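Local structure of lactate dehydrogenase (Eimeria maxima, 6CT6) at residues N124-N129 / E255-D260; D260-F265 / G292-I297; S268-G273 / N279-V284. The protein probably interconverts pyruvate and lactate with NAD(H), and binds NADH and the pyruvate analogue oxamate. All coordinates share one frame; numbering follows the deposited sequence.

Interaction 1 of 3, residues N124-N129 / E255-D260; sequences NAFIIN and ESYLKD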
loop_
_atom_site.group_PDB
_atom_site.type_symbol
_atom_site.label_atom_id
_atom_site.label_comp_id
_atom_site.label_asym_id
_atom_site.label_seq_id
_atom_site.Cartn_x
_atom_site.Cartn_y
_atom_site.Cartn_z
ATOM N N ASN B 124 16.682 -7.072 22.100
ATOM C CA ASN B 124 15.719 -8.122 22.413
ATOM C C ASN B 124 14.596 -8.221 21.385
ATOM O O ASN B 124 13.651 -8.992 21.589
ATOM C CB ASN B 124 15.127 -7.892 23.804
ATOM C CG ASN B 124 16.173 -7.945 24.900
ATOM O OD1 ASN B 124 17.128 -8.719 24.824
ATOM N ND2 ASN B 124 15.998 -7.123 25.929
ATOM N N ALA B 125 14.673 -7.466 20.295
ATOM C CA ALA B 125 13.629 -7.483 19.283
ATOM C C ALA B 125 13.724 -8.735 18.413
ATOM O O ALA B 125 14.778 -9.364 18.284
ATOM C CB ALA B 125 13.719 -6.236 18.403
ATOM N N PHE B 126 12.587 -9.094 17.821
ATOM C CA PHE B 126 12.531 -10.091 16.757
ATOM C C PHE B 126 12.804 -9.393 15.429
ATOM O O PHE B 126 12.177 -8.374 15.126
ATOM C CB PHE B 126 11.159 -10.768 16.747
ATOM C CG PHE B 126 11.037 -11.896 15.760
ATOM C CD1 PHE B 126 11.708 -13.092 15.962
ATOM C CD2 PHE B 126 10.228 -11.769 14.642
ATOM C CE1 PHE B 126 11.586 -14.132 15.058
ATOM C CE2 PHE B 126 10.102 -12.806 13.736
ATOM C CZ PHE B 126 10.781 -13.988 13.942
ATOM N N ILE B 127 13.734 -9.936 14.642
ATOM C CA ILE B 127 14.253 -9.257 13.456
ATOM C C ILE B 127 13.897 -10.057 12.210
ATOM O O ILE B 127 14.177 -11.259 12.133
ATOM C CB ILE B 127 15.776 -9.047 13.550
ATOM C CG1 ILE B 127 16.112 -8.202 14.777
ATOM C CG2 ILE B 127 16.313 -8.355 12.302
ATOM C CD1 ILE B 127 16.853 -8.969 15.829
ATOM N N ILE B 128 13.297 -9.380 11.235
ATOM C CA ILE B 128 12.980 -9.950 9.928
ATOM C C ILE B 128 13.726 -9.134 8.879
ATOM O O ILE B 128 13.500 -7.923 8.758
ATOM C CB ILE B 128 11.470 -9.926 9.638
ATOM C CG1 ILE B 128 10.679 -10.683 10.711
ATOM C CG2 ILE B 128 11.190 -10.501 8.248
ATOM C CD1 ILE B 128 9.190 -10.348 10.708
ATOM N N ASN B 129 14.588 -9.786 8.104
ATOM C CA ASN B 129 15.271 -9.109 7.009
ATOM C C ASN B 129 14.595 -9.419 5.682
ATOM O O ASN B 129 14.091 -10.526 5.470
ATOM C CB ASN B 129 16.745 -9.499 6.915
ATOM C CG ASN B 129 17.464 -8.745 5.812
ATOM O OD1 ASN B 129 17.624 -7.528 5.890
ATOM N ND2 ASN B 129 17.875 -9.458 4.766
ATOM N N GLU B 255 3.335 -10.539 12.711
ATOM C CA GLU B 255 2.103 -10.726 13.472
ATOM C C GLU B 255 2.124 -12.051 14.219
ATOM O O GLU B 255 1.655 -12.139 15.359
ATOM C CB GLU B 255 0.901 -10.658 12.531
ATOM C CG GLU B 255 -0.444 -10.785 13.217
ATOM C CD GLU B 255 -1.589 -10.834 12.228
ATOM O OE1 GLU B 255 -1.532 -11.663 11.293
ATOM O OE2 GLU B 255 -2.539 -10.042 12.379
ATOM N N SER B 256 2.663 -13.093 13.587
ATOM C CA SER B 256 2.755 -14.393 14.236
ATOM C C SER B 256 3.628 -14.320 15.483
ATOM O O SER B 256 3.320 -14.947 16.502
ATOM C CB SER B 256 3.297 -15.427 13.246
ATOM O OG SER B 256 3.065 -16.751 13.700
ATOM N N TYR B 257 4.716 -13.550 15.426
ATOM C CA TYR B 257 5.547 -13.350 16.609
ATOM C C TYR B 257 4.808 -12.549 17.673
ATOM O O TYR B 257 4.817 -12.910 18.857
ATOM C CB TYR B 257 6.847 -12.637 16.233
ATOM C CG TYR B 257 7.638 -12.207 17.448
ATOM C CD1 TYR B 257 8.438 -13.110 18.131
ATOM C CD2 TYR B 257 7.561 -10.908 17.928
ATOM C CE1 TYR B 257 9.150 -12.731 19.250
ATOM C CE2 TYR B 257 8.270 -10.518 19.049
ATOM C CZ TYR B 257 9.063 -11.437 19.705
ATOM O OH TYR B 257 9.773 -11.060 20.819
ATOM N N LEU B 258 4.167 -11.448 17.270
ATOM C CA LEU B 258 3.568 -10.532 18.236
ATOM C C LEU B 258 2.374 -11.149 18.953
ATOM O O LEU B 258 2.119 -10.827 20.118
ATOM C CB LEU B 258 3.135 -9.245 17.534
ATOM C CG LEU B 258 4.247 -8.300 17.071
ATOM C CD1 LEU B 258 3.668 -7.194 16.199
ATOM C CD2 LEU B 258 4.976 -7.718 18.269
ATOM N N LYS B 259 1.621 -12.017 18.278
ATOM C CA LYS B 259 0.409 -12.598 18.842
ATOM C C LYS B 259 0.567 -14.080 19.159
ATOM O O LYS B 259 -0.418 -14.736 19.513
ATOM C CB LYS B 259 -0.767 -12.377 17.886
ATOM C CG LYS B 259 -1.067 -10.902 17.613
ATOM C CD LYS B 259 -2.171 -10.723 16.577
ATOM C CE LYS B 259 -3.546 -11.045 17.146
ATOM N NZ LYS B 259 -3.992 -10.040 18.152
ATOM N N ASP B 260 1.783 -14.618 19.050
ATOM C CA ASP B 260 2.064 -16.016 19.365
ATOM C C ASP B 260 1.125 -16.946 18.601
ATOM O O ASP B 260 0.482 -17.831 19.173
ATOM C CB ASP B 260 1.968 -16.262 20.871
ATOM C CG ASP B 260 2.435 -17.651 21.262
ATOM O OD1 ASP B 260 3.375 -18.175 20.623
ATOM O OD2 ASP B 260 1.858 -18.224 22.208
HETATM O O HOH W 1 10.369 -8.421 20.972
#
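Tyr257, on the last turn of helix 244-259, lays its ring along the side chain of Phe126, the first residue of strand 126-129. Its CB points to the strand, and the first torsion, with CG anti to the backbone N (chi1 171°), then swings the ring alongside Phe126, which its atoms meet in sequence. Tyr257 CB lies 3.8 Å from Phe126 CD2, with Phe126 CE2 a little farther. Tyr257 CG faces Phe126 CG and CD2, and Tyr257 CD1 comes to 3.7 Å from Phe126 CG, over the phenylalanine face. Farther out the partner changes from ring to methylene: Tyr257 CE1, CE2 and CZ all gather round Phe126 CB, with Tyr257 CZ 3.7 Å from Phe126 CB. The two side chains thus run past each other in opposite directions. Phe126 CB stands 3.5 Å from the centroid of the Tyr257 ring and only 4° off its normal, a nearly central CH-pi contact. The rings themselves form an offset stack, centroids 4.7 Å apart and planes 7° from parallel. At the tip, Tyr257 OH is held by a water 2.7 Å away; the same water (water 1) donates a weak bond to Asn124 O, 3.4 Å from its oxygen, linking the hydroxyl to the loop before the strand. Val80 and Met151 also touch the Tyr257 side chain, while Cys153 packs on Phe126. The stack joins strand 126-129 of the Rossmann sheet, between strands 80-83 and 152-155, to a helix of the C-terminal domain, an interdomain contact within the lactate/malate dehydrogenase fold.

Interaction 2 of 3, residues D260-F265 / G292-I297; sequences DKKRLF and GIEQII
The chain from Asp260 into strand 263-272 and the chain through strand 294-296 run in nearly the same direction, 12° apart end to end, with Lys262 CA 7.9 Å from Glu294 CA, so side chains alone bridge them. Lys262 carries the polar half. Its chain is extended as far as CE and bends at the last torsion (chi4 -60°), which brings NZ between two carboxylates. NZ donates to Asp260 OD1 at 2.8 Å and to Glu294 OE1 at 3.0 Å, in each case on the syn lone pair. Glu294 reaches across at about a right angle to the lysine, and its OE1 also lies beside the Lys262 methylenes. The carboxylate planes are 58° apart, and Asp260 OD1 comes within 3.6 Å of Glu294 OE2, a repulsion that the shared ammonium would probably offset. Lys291 forms a further salt bridge with Glu294 OE2, and Gly290 N donates to Asp260 OD1. Two backbone features set the stage: Asp260 closes helix 244-259 in a Schellman motif, and Glu294 with Gln295 makes a classic beta bulge opposite Ile287 of strand 281-289, which runs between the two segments in the sheet. Beyond the charges the contact turns apolar. Leu264 and Ile297 cross at about a right angle, and their CD1 methyls meet at 3.4 Å, tighter than ordinary van der Waals contact; Leu264 also rests on Ile287.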
loop_
_atom_site.group_PDB
_atom_site.type_symbol
_atom_site.label_atom_id
_atom_site.label_comp_id
_atom_site.label_asym_id
_atom_site.label_seq_id
_atom_site.Cartn_x
_atom_site.Cartn_y
_atom_site.Cartn_z
ATOM N N ASP B 260 1.783 -14.618 19.050
ATOM C CA ASP B 260 2.064 -16.016 19.365
ATOM C C ASP B 260 1.125 -16.946 18.601
ATOM O O ASP B 260 0.482 -17.831 19.173
ATOM C CB ASP B 260 1.968 -16.262 20.871
ATOM C CG ASP B 260 2.435 -17.651 21.262
ATOM O OD1 ASP B 260 3.375 -18.175 20.623
ATOM O OD2 ASP B 260 1.858 -18.224 22.208
ATOM N N LYS B 261 1.048 -16.742 17.282
ATOM C CA LYS B 261 0.141 -17.536 16.459
ATOM C C LYS B 261 0.697 -18.924 16.163
ATOM O O LYS B 261 -0.078 -19.864 15.948
ATOM C CB LYS B 261 -0.152 -16.814 15.145
ATOM C CG LYS B 261 -1.003 -15.558 15.268
ATOM C CD LYS B 261 -1.220 -14.926 13.897
ATOM C CE LYS B 261 -2.682 -14.590 13.635
ATOM N NZ LYS B 261 -3.548 -15.802 13.623
ATOM N N LYS B 262 2.022 -19.072 16.144
ATOM C CA LYS B 262 2.666 -20.338 15.793
ATOM C C LYS B 262 2.268 -20.789 14.389
ATOM O O LYS B 262 2.078 -21.977 14.128
ATOM C CB LYS B 262 2.351 -21.424 16.826
ATOM C CG LYS B 262 2.625 -20.990 18.261
ATOM C CD LYS B 262 2.441 -22.120 19.265
ATOM C CE LYS B 262 2.511 -21.598 20.701
ATOM N NZ LYS B 262 3.812 -20.934 21.018
ATOM N N ARG B 263 2.140 -19.834 13.473
ATOM C CA ARG B 263 1.923 -20.181 12.077
ATOM C C ARG B 263 3.227 -20.650 11.441
ATOM O O ARG B 263 4.326 -20.339 11.903
ATOM C CB ARG B 263 1.366 -18.996 11.286
ATOM C CG ARG B 263 -0.145 -18.898 11.292
ATOM C CD ARG B 263 -0.631 -17.804 10.352
ATOM N NE ARG B 263 -0.354 -18.110 8.951
ATOM C CZ ARG B 263 -0.802 -17.388 7.927
ATOM N NH1 ARG B 263 -1.557 -16.320 8.146
ATOM N NH2 ARG B 263 -0.500 -17.734 6.685
ATOM N N LEU B 264 3.086 -21.400 10.356
ATOM C CA LEU B 264 4.219 -21.961 9.636
ATOM C C LEU B 264 4.555 -21.079 8.439
ATOM O O LEU B 264 3.680 -20.768 7.624
ATOM C CB LEU B 264 3.908 -23.387 9.182
ATOM C CG LEU B 264 5.049 -24.182 8.551
ATOM C CD1 LEU B 264 4.853 -25.659 8.840
ATOM C CD2 LEU B 264 5.127 -23.938 7.052
ATOM N N PHE B 265 5.822 -20.685 8.340
ATOM C CA PHE B 265 6.325 -19.880 7.232
ATOM C C PHE B 265 7.628 -20.487 6.738
ATOM O O PHE B 265 8.523 -20.768 7.542
ATOM C CB PHE B 265 6.593 -18.426 7.646
ATOM C CG PHE B 265 5.399 -17.701 8.202
ATOM C CD1 PHE B 265 4.499 -17.070 7.361
ATOM C CD2 PHE B 265 5.206 -17.612 9.570
ATOM C CE1 PHE B 265 3.412 -16.385 7.877
ATOM C CE2 PHE B 265 4.122 -16.929 10.093
ATOM C CZ PHE B 265 3.226 -16.316 9.247
ATOM N N GLY B 292 9.922 -16.508 19.118
ATOM C CA GLY B 292 10.716 -16.405 17.908
ATOM C C GLY B 292 10.557 -17.597 16.989
ATOM O O GLY B 292 9.447 -18.104 16.810
ATOM N N ILE B 293 11.658 -18.047 16.389
ATOM C CA ILE B 293 11.659 -19.264 15.578
ATOM C C ILE B 293 11.557 -20.434 16.554
ATOM O O ILE B 293 12.555 -20.849 17.144
ATOM C CB ILE B 293 12.908 -19.375 14.698
ATOM C CG1 ILE B 293 13.184 -18.074 13.928
ATOM C CG2 ILE B 293 12.768 -20.539 13.724
ATOM C CD1 ILE B 293 12.086 -17.642 12.970
ATOM N N GLU B 294 10.351 -20.966 16.734
ATOM C CA GLU B 294 10.121 -21.966 17.771
ATOM C C GLU B 294 10.416 -23.381 17.306
ATOM O O GLU B 294 10.779 -24.230 18.128
ATOM C CB GLU B 294 8.678 -21.870 18.273
ATOM C CG GLU B 294 8.405 -20.574 19.012
ATOM C CD GLU B 294 7.007 -20.497 19.583
ATOM O OE1 GLU B 294 6.203 -21.419 19.333
ATOM O OE2 GLU B 294 6.713 -19.509 20.287
ATOM N N GLN B 295 10.275 -23.653 16.013
ATOM C CA GLN B 295 10.561 -24.969 15.467
ATOM C C GLN B 295 11.060 -24.815 14.043
ATOM O O GLN B 295 10.530 -24.007 13.277
ATOM C CB GLN B 295 9.327 -25.878 15.453
ATOM C CG GLN B 295 8.649 -26.089 16.784
ATOM C CD GLN B 295 7.468 -27.030 16.656
ATOM O OE1 GLN B 295 7.567 -28.081 16.025
ATOM N NE2 GLN B 295 6.336 -26.642 17.228
ATOM N N ILE B 296 12.076 -25.596 13.698
ATOM C CA ILE B 296 12.498 -25.778 12.318
ATOM C C ILE B 296 12.092 -27.183 11.904
ATOM O O ILE B 296 12.474 -28.165 12.551
ATOM C CB ILE B 296 14.012 -25.555 12.154
ATOM C CG1 ILE B 296 14.355 -24.092 12.442
ATOM C CG2 ILE B 296 14.457 -25.929 10.743
ATOM C CD1 ILE B 296 15.814 -23.853 12.723
ATOM N N ILE B 297 11.314 -27.277 10.835
ATOM C CA ILE B 297 10.782 -28.549 10.366
ATOM C C ILE B 297 11.700 -29.086 9.282
ATOM O O ILE B 297 12.101 -28.354 8.368
ATOM C CB ILE B 297 9.339 -28.387 9.851
ATOM C CG1 ILE B 297 8.432 -27.950 11.006
ATOM C CG2 ILE B 297 8.843 -29.691 9.235
ATOM C CD1 ILE B 297 7.063 -27.488 10.575
#

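Interaction 3 of 3, residues S268-G273 / N279-V284; sequences SCYLNG and NHYLGV
Cys269 and Leu282, an antiparallel hydrogen-bonded pair, bond in both directions, Cys269 N to Leu282 O at 3.1 Å and nearly straight (168°). Leu271 and His280 are the next such pair, Leu271 N donating to His280 O at 2.9 Å. Toward the turn, Leu271 O takes two weak bonds, from Asn279 N and His280 N, where these residues form a G1 beta bulge. Aromatic contacts occupy the face of Tyr270 and Tyr281. The Tyr270 ring turns an edge to the Tyr281 face, T-shaped with planes at 69°, and Tyr270 CB sits over that same ring, 3.5 Å from Tyr281 CE1. Among polar side-chain contacts, Tyr270 OH is placed 2.4 Å from Asn279 OD1, too short to be taken at face value as a hydrogen-bond length. Ser268 OG touches Tyr281 CB at 3.4 Å, but its hydrogen bond is to Asp135. Apolar contacts fill the other face: Leu271 CD1 meets Leu282 CB at 3.8 Å and, tip to tip, Val284 CG1. His280, on this face too, packs against helix 303-328. Together these contacts form the turn-proximal end of the beta hairpin of strands 263-272 and 281-289 in the C-terminal domain.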
loop_
_atom_site.group_PDB
_atom_site.type_symbol
_atom_site.label_atom_id
_atom_site.label_comp_id
_atom_site.label_asym_id
_atom_site.label_seq_id
_atom_site.Cartn_x
_atom_site.Cartn_y
_atom_site.Cartn_z
ATOM N N SER B 268 14.013 -17.815 5.801
ATOM C CA SER B 268 15.456 -18.030 5.855
ATOM C C SER B 268 15.892 -18.108 7.314
ATOM O O SER B 268 15.863 -17.104 8.033
ATOM C CB SER B 268 16.183 -16.911 5.114
ATOM O OG SER B 268 17.576 -17.164 5.061
ATOM N N CYS B 269 16.294 -19.300 7.751
ATOM C CA CYS B 269 16.629 -19.564 9.142
ATOM C C CYS B 269 18.067 -20.047 9.262
ATOM O O CYS B 269 18.591 -20.718 8.368
ATOM C CB CYS B 269 15.708 -20.631 9.748
ATOM S SG CYS B 269 13.981 -20.167 9.874
ATOM N N TYR B 270 18.691 -19.720 10.392
ATOM C CA TYR B 270 20.026 -20.226 10.692
ATOM C C TYR B 270 19.959 -21.727 10.957
ATOM O O TYR B 270 19.242 -22.175 11.857
ATOM C CB TYR B 270 20.613 -19.501 11.898
ATOM C CG TYR B 270 21.976 -20.014 12.290
ATOM C CD1 TYR B 270 23.125 -19.533 11.676
ATOM C CD2 TYR B 270 22.116 -20.984 13.273
ATOM C CE1 TYR B 270 24.375 -20.005 12.030
ATOM C CE2 TYR B 270 23.359 -21.463 13.634
ATOM C CZ TYR B 270 24.485 -20.971 13.010
ATOM O OH TYR B 270 25.723 -21.450 13.373
ATOM N N LEU B 271 20.714 -22.499 10.179
ATOM C CA LEU B 271 20.747 -23.950 10.291
ATOM C C LEU B 271 22.162 -24.414 10.605
ATOM O O LEU B 271 23.133 -23.894 10.049
ATOM C CB LEU B 271 20.279 -24.611 8.993
ATOM C CG LEU B 271 18.911 -24.193 8.464
ATOM C CD1 LEU B 271 18.698 -24.771 7.075
ATOM C CD2 LEU B 271 17.816 -24.635 9.416
ATOM N N ASN B 272 22.277 -25.399 11.499
ATOM C CA ASN B 272 23.553 -26.075 11.755
ATOM C C ASN B 272 23.254 -27.567 11.883
ATOM O O ASN B 272 23.014 -28.073 12.982
ATOM C CB ASN B 272 24.252 -25.530 12.995
ATOM C CG ASN B 272 25.723 -25.894 13.032
ATOM O OD1 ASN B 272 26.538 -25.296 12.328
ATOM N ND2 ASN B 272 26.071 -26.883 13.847
ATOM N N GLY B 273 23.271 -28.261 10.748
ATOM C CA GLY B 273 22.944 -29.671 10.704
ATOM C C GLY B 273 21.777 -29.954 9.783
ATOM O O GLY B 273 21.888 -30.753 8.848
ATOM N N ASN B 279 26.041 -23.943 9.479
ATOM C CA ASN B 279 26.313 -22.604 10.006
ATOM C C ASN B 279 26.006 -21.509 8.981
ATOM O O ASN B 279 26.790 -20.575 8.791
ATOM C CB ASN B 279 27.761 -22.498 10.497
ATOM C CG ASN B 279 28.097 -21.124 11.054
ATOM O OD1 ASN B 279 27.313 -20.529 11.793
ATOM N ND2 ASN B 279 29.262 -20.606 10.683
ATOM N N HIS B 280 24.859 -21.603 8.318
ATOM C CA HIS B 280 24.373 -20.476 7.531
ATOM C C HIS B 280 22.869 -20.626 7.339
ATOM O O HIS B 280 22.237 -21.528 7.896
ATOM C CB HIS B 280 25.135 -20.344 6.203
ATOM C CG HIS B 280 24.860 -21.431 5.209
ATOM N ND1 HIS B 280 23.737 -21.447 4.409
ATOM C CD2 HIS B 280 25.595 -22.509 4.844
ATOM C CE1 HIS B 280 23.779 -22.500 3.613
ATOM N NE2 HIS B 280 24.896 -23.163 3.858
ATOM N N TYR B 281 22.296 -19.708 6.566
ATOM C CA TYR B 281 20.853 -19.562 6.455
ATOM C C TYR B 281 20.332 -20.188 5.167
ATOM O O TYR B 281 21.035 -20.261 4.156
ATOM C CB TYR B 281 20.462 -18.083 6.514
ATOM C CG TYR B 281 20.769 -17.439 7.846
ATOM C CD1 TYR B 281 19.761 -17.176 8.761
ATOM C CD2 TYR B 281 22.070 -17.110 8.195
ATOM C CE1 TYR B 281 20.038 -16.594 9.983
ATOM C CE2 TYR B 281 22.360 -16.529 9.413
ATOM C CZ TYR B 281 21.340 -16.273 10.304
ATOM O OH TYR B 281 21.623 -15.697 11.521
ATOM N N LEU B 282 19.081 -20.642 5.222
ATOM C CA LEU B 282 18.426 -21.253 4.074
ATOM C C LEU B 282 16.920 -21.202 4.294
ATOM O O LEU B 282 16.443 -21.287 5.428
ATOM C CB LEU B 282 18.892 -22.700 3.868
ATOM C CG LEU B 282 18.534 -23.367 2.539
ATOM C CD1 LEU B 282 19.367 -22.791 1.400
ATOM C CD2 LEU B 282 18.717 -24.875 2.624
ATOM N N GLY B 283 16.182 -21.065 3.197
ATOM C CA GLY B 283 14.733 -21.046 3.257
ATOM C C GLY B 283 14.139 -22.398 3.589
ATOM O O GLY B 283 14.153 -23.307 2.754
ATOM N N VAL B 284 13.615 -22.550 4.805
ATOM C CA VAL B 284 13.036 -23.814 5.247
ATOM C C VAL B 284 11.755 -23.537 6.027
ATOM O O VAL B 284 11.561 -22.441 6.565
ATOM C CB VAL B 284 14.017 -24.625 6.120
ATOM C CG1 VAL B 284 15.268 -24.970 5.329
ATOM C CG2 VAL B 284 14.383 -23.850 7.382
#

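The three contacts follow the chain from the domain boundary into the C-terminal domain. Interaction 1 joins strand 126-129 of the NAD-binding domain to the end of helix 244-259; interactions 1 and 2 share Asp260, the residue after that helix, and their centres are about 10 Å apart. Interaction 2 spans strands 263-272 and 294-296 across strand 281-289, and interaction 3, with its centre about 14 Å from that of interaction 2, is nested inside the loop it closes. Ile296 packs on Leu271 and Val284, joining these two. Interactions 1 and 3 do not touch, their centres about 18 Å apart. All three reach one mixed sheet, which runs continuously from the Rossmann strands into the C-terminal hairpin, so that the one sheet spans both domains.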